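Local coordinates for Hpy188I (Helicobacter pylori, PDB 3OQG), which cleaves double-stranded DNA at a pseudopalindromic recognition sequence as a GIY-YIG family restriction endonuclease, at the interface of chains A and B. Sequence-based numbering; all coordinates share one arbitrary frame. Chains: chain A/B, Hpy188I.

The interface of chains A and B. Residues chain A 71-72, 86-88; chain B 153, 155-156, 159.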
ATOM      1  N   LEU A  71      -1.452  13.101  -5.170  1.00 20.06           N
ATOM      2  CA  LEU A  71      -0.390  14.091  -5.024  1.00 19.38           C
ATOM      3  C   LEU A  71       0.947  13.428  -4.699  1.00 18.80           C
ATOM      4  O   LEU A  71       1.002  12.323  -4.145  1.00 18.95           O
ATOM      5  CB  LEU A  71      -0.717  15.107  -3.920  1.00 19.27           C
ATOM      6  CG  LEU A  71      -0.758  14.638  -2.455  1.00 17.94           C
ATOM      7  CD1 LEU A  71      -0.542  15.837  -1.474  1.00 21.16           C
ATOM      8  CD2 LEU A  71      -2.083  13.942  -2.196  1.00 18.35           C
ATOM      9  N   VAL A  72       2.017  14.126  -5.052  1.00 19.25           N
ATOM     10  CA  VAL A  72       3.316  13.905  -4.470  1.00 18.58           C
ATOM     11  C   VAL A  72       3.512  15.001  -3.425  1.00 19.08           C
ATOM     12  O   VAL A  72       3.156  16.168  -3.649  1.00 19.74           O
ATOM     13  CB  VAL A  72       4.446  13.934  -5.520  1.00 19.45           C
ATOM     14  CG1 VAL A  72       5.796  13.650  -4.854  1.00 18.30           C
ATOM     15  CG2 VAL A  72       4.168  12.939  -6.637  1.00 21.15           C
ATOM     16  N   HIS A  86       3.801   9.905  -1.660  1.00 18.62           N
ATOM     17  CA  HIS A  86       2.650  10.138  -2.499  1.00 19.62           C
ATOM     18  C   HIS A  86       1.398   9.562  -1.848  1.00 18.51           C
ATOM     19  O   HIS A  86       1.460   8.690  -0.948  1.00 17.94           O
ATOM     20  CB  HIS A  86       2.855   9.517  -3.889  1.00 19.94           C
ATOM     21  CG  HIS A  86       2.529   8.054  -3.930  1.00 22.00           C
ATOM     22  ND1 HIS A  86       3.411   7.082  -3.510  1.00 20.69           N
ATOM     23  CD2 HIS A  86       1.384   7.408  -4.248  1.00 24.34           C
ATOM     24  CE1 HIS A  86       2.845   5.896  -3.630  1.00 25.51           C
ATOM     25  NE2 HIS A  86       1.605   6.066  -4.048  1.00 23.21           N
ATOM     26  N   SER A  87       0.262  10.015  -2.353  1.00 18.57           N
ATOM     27  CA  SER A  87      -1.027   9.494  -1.956  1.00 18.24           C
ATOM     28  C   SER A  87      -2.044   9.615  -3.080  1.00 18.27           C
ATOM     29  O   SER A  87      -2.105  10.655  -3.754  1.00 19.17           O
ATOM     30  CB  SER A  87      -1.570  10.226  -0.748  1.00 18.07           C
ATOM     31  OG  SER A  87      -2.801   9.645  -0.324  1.00 17.44           O
ATOM     32  N   ILE A  88      -2.861   8.578  -3.259  1.00 18.01           N
ATOM     33  CA  ILE A  88      -4.027   8.661  -4.151  1.00 18.11           C
ATOM     34  C   ILE A  88      -5.232   9.310  -3.450  1.00 18.59           C
ATOM     35  O   ILE A  88      -6.260   9.534  -4.070  1.00 19.46           O
ATOM     36  CB  ILE A  88      -4.426   7.282  -4.736  1.00 18.45           C
ATOM     37  CG1 ILE A  88      -5.009   6.360  -3.639  1.00 19.28           C
ATOM     38  CG2 ILE A  88      -3.198   6.680  -5.436  1.00 18.92           C
ATOM     39  CD1 ILE A  88      -5.592   5.037  -4.102  1.00 21.11           C
TER
ATOM     40  N   SER B 153      -0.268   4.325 -10.519  1.00 24.97           N
ATOM     41  CA  SER B 153      -1.011   5.588 -10.391  1.00 24.40           C
ATOM     42  C   SER B 153      -0.082   6.717 -10.821  1.00 24.17           C
ATOM     43  O   SER B 153       1.137   6.584 -10.736  1.00 22.71           O
ATOM     44  CB  SER B 153      -1.479   5.805  -8.962  1.00 23.62           C
ATOM     45  OG  SER B 153      -0.381   6.086  -8.104  1.00 22.31           O
ATOM     46  N   SER B 155       0.431   9.601  -9.373  1.00 23.25           N
ATOM     47  CA  SER B 155       1.175  10.095  -8.204  1.00 22.12           C
ATOM     48  C   SER B 155       2.346   9.172  -7.835  1.00 22.27           C
ATOM     49  O   SER B 155       3.439   9.662  -7.504  1.00 21.70           O
ATOM     50  CB  SER B 155       0.249  10.356  -7.003  1.00 21.32           C
ATOM     51  OG  SER B 155      -0.318   9.181  -6.457  1.00 21.01           O
ATOM     52  N   LYS B 156       2.138   7.852  -7.910  1.00 22.44           N
ATOM     53  CA  LYS B 156       3.233   6.907  -7.629  1.00 23.41           C
ATOM     54  C   LYS B 156       4.338   7.035  -8.674  1.00 24.10           C
ATOM     55  O   LYS B 156       5.516   7.063  -8.325  1.00 25.40           O
ATOM     56  CB  LYS B 156       2.759   5.461  -7.523  1.00 23.57           C
ATOM     57  CG  LYS B 156       3.924   4.485  -7.221  1.00 25.32           C
ATOM     58  CD  LYS B 156       3.450   3.127  -6.714  1.00 26.41           C
ATOM     59  CE  LYS B 156       4.616   2.131  -6.657  1.00 26.91           C
ATOM     60  NZ  LYS B 156       5.674   2.488  -5.690  1.00 24.13           N
ATOM     61  N   GLU B 159       6.202  10.262  -8.018  1.00 25.95           N
ATOM     62  CA  GLU B 159       7.109  10.100  -6.888  1.00 26.56           C
ATOM     63  C   GLU B 159       8.393   9.379  -7.291  1.00 27.61           C
ATOM     64  O   GLU B 159       9.490   9.802  -6.930  1.00 26.96           O
ATOM     65  CB  GLU B 159       6.429   9.303  -5.784  1.00 25.79           C
ATOM     66  CG  GLU B 159       7.343   8.917  -4.637  1.00 27.54           C
ATOM     67  CD  GLU B 159       6.786   7.750  -3.886  1.00 30.34           C
ATOM     68  OE1 GLU B 159       7.027   6.611  -4.332  1.00 33.90           O
ATOM     69  OE2 GLU B 159       6.077   7.959  -2.873  1.00 30.06           O
TER
HETATM   70  O   HOH W   1      -0.533   4.532  -5.767  1.00 46.67           O
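A:His86, near the end of strand 80-87, lays its imidazole flat on the N-terminal turns of B helix 154-170. B:Ser155, B:Lys156 and B:Glu159 meet it there. A:Leu71 and A:Val72 lie in the GLVY stretch that corresponds to GIY, and A:His86 directly follows the KIG that corresponds to YIG. The B helix probably brings B:Glu159 to the nuclease site of chain A.

The backbone carbon CA of B:Lys156 sits over the centre of one ring face, 3.9 Å from the centroid, a CH-pi contact. B:Lys156 CB lies on the same face, towards A:His86 NE2, 3.7 Å away. CG of B:Lys156 is anti to the backbone N (chi1 -180°), and the chain runs on past A:His86 CE1 before bending at its tip.

Both ring nitrogens have partners. A:His86 ND1 donates a hydrogen bond of 2.9 Å to the carboxylate oxygen OE2 of B:Glu159, nearly straight at 164°. The oxygen lies in the imidazole plane, but the bond reaches it from above the carboxylate plane; the two planes are 74° apart. Both residues bind calcium in another structure of this enzyme; here they bond directly across the dimer. A:His86 NE2 is linked through water 1 to the hydroxyl OG of B:Ser153. The same hydroxyl accepts a bond from B:Lys156 N, capping the helix start. The ring is thus tied at both nitrogens, which should limit its rotation.

The patch is part of a two-fold symmetric interface and has a twin with the chains exchanged. A:Val72 CG2 packs by the B:Ser155 carbonyl. A:Ile88 CG2 touches B:Ser153. B:Ser155 packs against A:Leu71 and the A:His86 ring. Its CB rests 3.6 Å from the carbonyl A:Leu71 O. B:Ser155 OG lies beside A:His86 CD2, 3.3 Å away.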